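Side-chain contacts in putative alpha-L-fucosidase (Bacteroides thetaiotaomicron, PDB 3EYP), which probably hydrolyses alpha-L-fucosides as a member of glycoside hydrolase family 29: residues 140-143 with 144-147; 130-134 with 135-139. All blocks are in the same frame, centred on the assembly; numbering follows the deposited sequence.

Interaction 1: residues 140-143 with 144-147; sequences ERYK and EYYA
The Tyr142 ring touches both Tyr145 and Tyr146, on the buried side of the helix. Over one face of the Tyr142 ring sits CB of Tyr146, one helical turn on. The Tyr145 ring turns its edge to Tyr142, whose CE1 lies near its plane, 3.7 Å from Tyr145 CD2; the two planes are 50° apart, so the pair is oblique. The Tyr146 ring is also met at its edge, where Tyr142 OH comes to 3.5 Å from Tyr146 CD1. CG of Tyr142 stands anti to the backbone N (chi1 175°), which carries the ring forward over the following turn. Its hydroxyl bonds to Lys76 NZ; that of Tyr146 bonds to the carbonyl of Leu124, and the Tyr146 ring stacks on Trp181.

A second cluster is charged. The Lys143 chain runs out alongside Glu144 and bends at chi3, placing NZ 2.7 Å from Glu140 OE2, which it meets on the syn side but tilted from the carboxylate plane. Glu144 OE2 closes the network, a looser salt bridge at 3.5 Å from Lys143 NZ. The two acids lie side by side, OE2 to OE2 4.0 Å, and the ammonium probably offsets their repulsion. A methionine in place of Lys143 would probably leave both carboxylates without their shared cation, side by side with their repulsion less offset.

Beneath both clusters run i to i+4 backbone bonds, the straightest from Tyr146 N to Tyr142 O (2.9 Å, 171°). Lys143 O also accepts from Trp181 NE1, and Ala147 rests on His180 of helix 175-188. Buried tyrosines on one side and a more exposed salt-bridge network on another make this an amphipathic helix, here an outer helix of the TIM barrel.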
loop_
_atom_site.group_PDB
_atom_site.type_symbol
_atom_site.label_atom_id
_atom_site.label_comp_id
_atom_site.label_asym_id
_atom_site.label_seq_id
_atom_site.Cartn_x
_atom_site.Cartn_y
_atom_site.Cartn_z
ATOM N N GLU A 140 -2.100 -5.288 -31.470
ATOM C CA GLU A 140 -2.471 -6.697 -31.455
ATOM C C GLU A 140 -1.221 -7.558 -31.251
ATOM O O GLU A 140 -1.227 -8.626 -30.588
ATOM C CB GLU A 140 -3.138 -7.104 -32.772
ATOM C CG GLU A 140 -3.605 -8.533 -32.856
ATOM C CD GLU A 140 -4.762 -8.808 -31.883
ATOM O OE1 GLU A 140 -5.285 -7.843 -31.243
ATOM O OE2 GLU A 140 -5.121 -9.995 -31.740
ATOM N N ARG A 141 -0.156 -7.092 -31.856
ATOM C CA ARG A 141 1.117 -7.823 -31.829
ATOM C C ARG A 141 1.712 -7.721 -30.421
ATOM O O ARG A 141 2.253 -8.661 -29.848
ATOM C CB ARG A 141 2.132 -7.259 -32.832
ATOM C CG ARG A 141 2.133 -7.786 -34.266
ATOM C CD ARG A 141 3.396 -7.159 -35.013
ATOM N NE ARG A 141 4.412 -8.105 -35.476
ATOM C CZ ARG A 141 5.726 -8.041 -35.233
ATOM N NH1 ARG A 141 6.252 -7.067 -34.495
ATOM N NH2 ARG A 141 6.521 -8.970 -35.750
ATOM N N TYR A 142 1.607 -6.531 -29.889
ATOM C CA TYR A 142 2.223 -6.224 -28.620
ATOM C C TYR A 142 1.438 -6.974 -27.546
ATOM O O TYR A 142 1.970 -7.425 -26.539
ATOM C CB TYR A 142 2.215 -4.729 -28.339
ATOM C CG TYR A 142 2.754 -4.447 -26.932
ATOM C CD1 TYR A 142 4.122 -4.531 -26.667
ATOM C CD2 TYR A 142 1.910 -4.184 -25.861
ATOM C CE1 TYR A 142 4.626 -4.304 -25.416
ATOM C CE2 TYR A 142 2.419 -3.989 -24.587
ATOM C CZ TYR A 142 3.798 -4.044 -24.378
ATOM O OH TYR A 142 4.361 -3.813 -23.130
ATOM N N LYS A 143 0.132 -7.060 -27.766
ATOM C CA LYS A 143 -0.740 -7.809 -26.854
ATOM C C LYS A 143 -0.221 -9.217 -26.733
ATOM O O LYS A 143 -0.098 -9.752 -25.629
ATOM C CB LYS A 143 -2.192 -7.850 -27.339
ATOM C CG LYS A 143 -3.036 -8.967 -26.693
ATOM C CD LYS A 143 -4.406 -9.106 -27.294
ATOM C CE LYS A 143 -4.381 -9.836 -28.628
ATOM N NZ LYS A 143 -5.770 -10.158 -29.088
ATOM N N GLU A 144 0.106 -9.848 -27.853
ATOM C CA GLU A 144 0.645 -11.228 -27.767
ATOM C C GLU A 144 2.020 -11.309 -27.111
ATOM O O GLU A 144 2.283 -12.221 -26.366
ATOM C CB GLU A 144 0.720 -11.931 -29.140
ATOM C CG GLU A 144 -0.572 -11.933 -29.880
ATOM C CD GLU A 144 -1.693 -12.634 -29.108
ATOM O OE1 GLU A 144 -1.436 -13.647 -28.388
ATOM O OE2 GLU A 144 -2.841 -12.135 -29.212
ATOM N N TYR A 145 2.887 -10.341 -27.416
ATOM C CA TYR A 145 4.261 -10.289 -26.843
ATOM C C TYR A 145 4.185 -10.228 -25.317
ATOM O O TYR A 145 4.793 -11.017 -24.558
ATOM C CB TYR A 145 5.038 -9.035 -27.344
ATOM C CG TYR A 145 6.346 -8.702 -26.588
ATOM C CD1 TYR A 145 7.432 -9.563 -26.637
ATOM C CD2 TYR A 145 6.490 -7.526 -25.849
ATOM C CE1 TYR A 145 8.596 -9.292 -25.977
ATOM C CE2 TYR A 145 7.652 -7.241 -25.173
ATOM C CZ TYR A 145 8.710 -8.131 -25.233
ATOM O OH TYR A 145 9.909 -7.887 -24.638
ATOM N N TYR A 146 3.413 -9.264 -24.886
ATOM C CA TYR A 146 3.217 -9.045 -23.450
ATOM C C TYR A 146 2.656 -10.314 -22.799
ATOM O O TYR A 146 3.077 -10.726 -21.735
ATOM C CB TYR A 146 2.294 -7.840 -23.182
ATOM C CG TYR A 146 2.249 -7.414 -21.704
ATOM C CD1 TYR A 146 3.013 -6.389 -21.238
ATOM C CD2 TYR A 146 1.378 -8.053 -20.801
ATOM C CE1 TYR A 146 2.966 -6.002 -19.908
ATOM C CE2 TYR A 146 1.327 -7.678 -19.499
ATOM C CZ TYR A 146 2.083 -6.649 -19.055
ATOM O OH TYR A 146 2.012 -6.300 -17.708
ATOM N N ALA A 147 1.685 -10.924 -23.461
ATOM C CA ALA A 147 1.044 -12.147 -22.940
ATOM C C ALA A 147 2.045 -13.265 -22.788
ATOM O O ALA A 147 2.010 -14.013 -21.806
ATOM C CB ALA A 147 -0.163 -12.592 -23.817
#

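Interaction 2: residues 130-134 with 135-139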
loop_
_atom_site.group_PDB
_atom_site.type_symbol
_atom_site.label_atom_id
_atom_site.label_comp_id
_atom_site.label_asym_id
_atom_site.label_seq_id
_atom_site.Cartn_x
_atom_site.Cartn_y
_atom_site.Cartn_z
ATOM N N HIS A 130 10.403 0.343 -26.211
ATOM C CA HIS A 130 11.396 -0.362 -27.026
ATOM C C HIS A 130 10.652 -0.977 -28.191
ATOM O O HIS A 130 11.040 -0.833 -29.344
ATOM C CB HIS A 130 12.196 -1.427 -26.221
ATOM C CG HIS A 130 13.230 -2.142 -27.053
ATOM N ND1 HIS A 130 14.452 -1.575 -27.377
ATOM C CD2 HIS A 130 13.206 -3.359 -27.663
ATOM C CE1 HIS A 130 15.127 -2.401 -28.168
ATOM N NE2 HIS A 130 14.390 -3.498 -28.353
ATOM N N GLU A 131 9.505 -1.557 -27.880
ATOM C CA GLU A 131 8.747 -2.293 -28.865
ATOM C C GLU A 131 8.201 -1.318 -29.830
ATOM O O GLU A 131 8.065 -1.624 -31.050
ATOM C CB GLU A 131 7.660 -3.151 -28.220
ATOM C CG GLU A 131 8.244 -4.406 -27.523
ATOM C CD GLU A 131 8.628 -5.475 -28.486
ATOM O OE1 GLU A 131 7.848 -5.761 -29.409
ATOM O OE2 GLU A 131 9.697 -6.062 -28.307
ATOM N N HIS A 132 7.898 -0.132 -29.303
ATOM C CA HIS A 132 7.376 0.984 -30.164
ATOM C C HIS A 132 8.355 1.476 -31.222
ATOM O O HIS A 132 7.942 2.053 -32.235
ATOM C CB HIS A 132 6.869 2.190 -29.362
ATOM C CG HIS A 132 5.401 2.131 -29.027
ATOM N ND1 HIS A 132 4.406 2.418 -29.943
ATOM C CD2 HIS A 132 4.766 1.922 -27.849
ATOM C CE1 HIS A 132 3.220 2.335 -29.351
ATOM N NE2 HIS A 132 3.412 2.036 -28.078
ATOM N N LEU A 133 9.628 1.219 -31.012
ATOM C CA LEU A 133 10.674 1.600 -31.999
ATOM C C LEU A 133 10.552 0.776 -33.278
ATOM O O LEU A 133 11.046 1.181 -34.323
ATOM C CB LEU A 133 12.089 1.400 -31.449
ATOM C CG LEU A 133 12.473 2.298 -30.242
ATOM C CD1 LEU A 133 13.886 2.050 -29.735
ATOM C CD2 LEU A 133 12.246 3.743 -30.657
ATOM N N SER A 134 9.960 -0.415 -33.199
ATOM C CA SER A 134 9.874 -1.308 -34.397
ATOM C C SER A 134 8.885 -0.848 -35.467
ATOM O O SER A 134 7.751 -0.443 -35.174
ATOM C CB SER A 134 9.557 -2.741 -33.999
ATOM O OG SER A 134 9.127 -3.513 -35.106
ATOM N N PRO A 135 9.279 -0.921 -36.737
ATOM C CA PRO A 135 8.312 -0.514 -37.753
ATOM C C PRO A 135 7.135 -1.430 -37.846
ATOM O O PRO A 135 6.133 -1.089 -38.450
ATOM C CB PRO A 135 9.097 -0.537 -39.052
ATOM C CG PRO A 135 10.421 -1.192 -38.756
ATOM C CD PRO A 135 10.630 -1.184 -37.266
ATOM N N LEU A 136 7.266 -2.600 -37.234
ATOM C CA LEU A 136 6.196 -3.596 -37.229
ATOM C C LEU A 136 5.191 -3.498 -36.073
ATOM O O LEU A 136 4.281 -4.249 -35.978
ATOM C CB LEU A 136 6.796 -4.987 -37.218
ATOM C CG LEU A 136 7.737 -5.212 -38.406
ATOM C CD1 LEU A 136 8.149 -6.640 -38.386
ATOM C CD2 LEU A 136 7.060 -4.819 -39.759
ATOM N N TYR A 137 5.430 -2.572 -35.173
ATOM C CA TYR A 137 4.668 -2.513 -33.940
ATOM C C TYR A 137 3.189 -2.364 -34.266
ATOM O O TYR A 137 2.796 -1.542 -35.108
ATOM C CB TYR A 137 5.126 -1.365 -33.035
ATOM C CG TYR A 137 4.309 -1.291 -31.724
ATOM C CD1 TYR A 137 4.840 -1.775 -30.534
ATOM C CD2 TYR A 137 3.029 -0.773 -31.694
ATOM C CE1 TYR A 137 4.130 -1.706 -29.337
ATOM C CE2 TYR A 137 2.277 -0.717 -30.493
ATOM C CZ TYR A 137 2.859 -1.175 -29.306
ATOM O OH TYR A 137 2.197 -1.162 -28.087
ATOM N N THR A 138 2.405 -3.214 -33.650
ATOM C CA THR A 138 0.941 -3.027 -33.575
ATOM C C THR A 138 0.419 -3.443 -32.196
ATOM O O THR A 138 1.024 -4.249 -31.472
ATOM C CB THR A 138 0.120 -3.843 -34.583
ATOM O OG1 THR A 138 0.167 -5.225 -34.240
ATOM C CG2 THR A 138 0.579 -3.625 -36.068
ATOM N N THR A 139 -0.769 -2.954 -31.881
ATOM C CA THR A 139 -1.340 -3.202 -30.542
ATOM C C THR A 139 -1.593 -4.687 -30.410
ATOM O O THR A 139 -1.269 -5.282 -29.412
ATOM C CB THR A 139 -2.588 -2.290 -30.234
ATOM O OG1 THR A 139 -2.137 -0.931 -30.227
ATOM C CG2 THR A 139 -3.224 -2.601 -28.857
#
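With CG of Tyr137 anti to its backbone N (chi1 180°), the ring turns back toward residues 131 and 132, where the His132 ring, its chi1 off the usual staggered position, lies over one of its faces. The two form an offset face-to-face stack, centroids 3.9 Å apart and planes inclined by 19°. His132 CE1 makes the nearest approach, 3.4 Å from Tyr137 CE2, and lies toward the rim of the phenol ring. At the edge of that ring Glu131 fits in: its backbone O is 3.3 Å from Tyr137 CD1, and its CB lies in the ring plane.

The chain reverses through a type I beta turn from Ser134 to Tyr137, closed by Tyr137 N to Ser134 O at 3.1 Å. Ser134 holds the bend a second time, its OG accepting from Leu136 N at 3.0 Å; a serine side chain bonded to the N-H two residues on is an ST turn.

The His132 ring also meets that of His127. Just after the turn, Thr138 is the N-cap of helix 139-155, its OG1 bonded to Arg141 N. This surface loop joins the short, weakly bonded helix 129-132, which follows strand 119-124, to helix 139-155, which leads to strand 162-164.

In the fold
Interaction 2 shapes the turn that delivers the chain into the helix carrying interaction 1; their centres are about 11 Å apart. The two meet through packing. Tyr137 OH lies 3.5 Å from Tyr142 CG, so the ring stacked on one side by a histidine reaches the tyrosine cluster with its hydroxyl. Glu131 fills the neighbouring space, with CG 3.7 Å from Tyr145 CE2, and Arg141 CD comes to 3.2 Å from Leu136 O. Lys143 and Glu144 of the salt-bridge network instead touch His180 of helix 175-188. Within the alpha-L-fucosidase family region, the centres of interactions 1 and 2 lie about 29 and 33 Å from the centre of the chain.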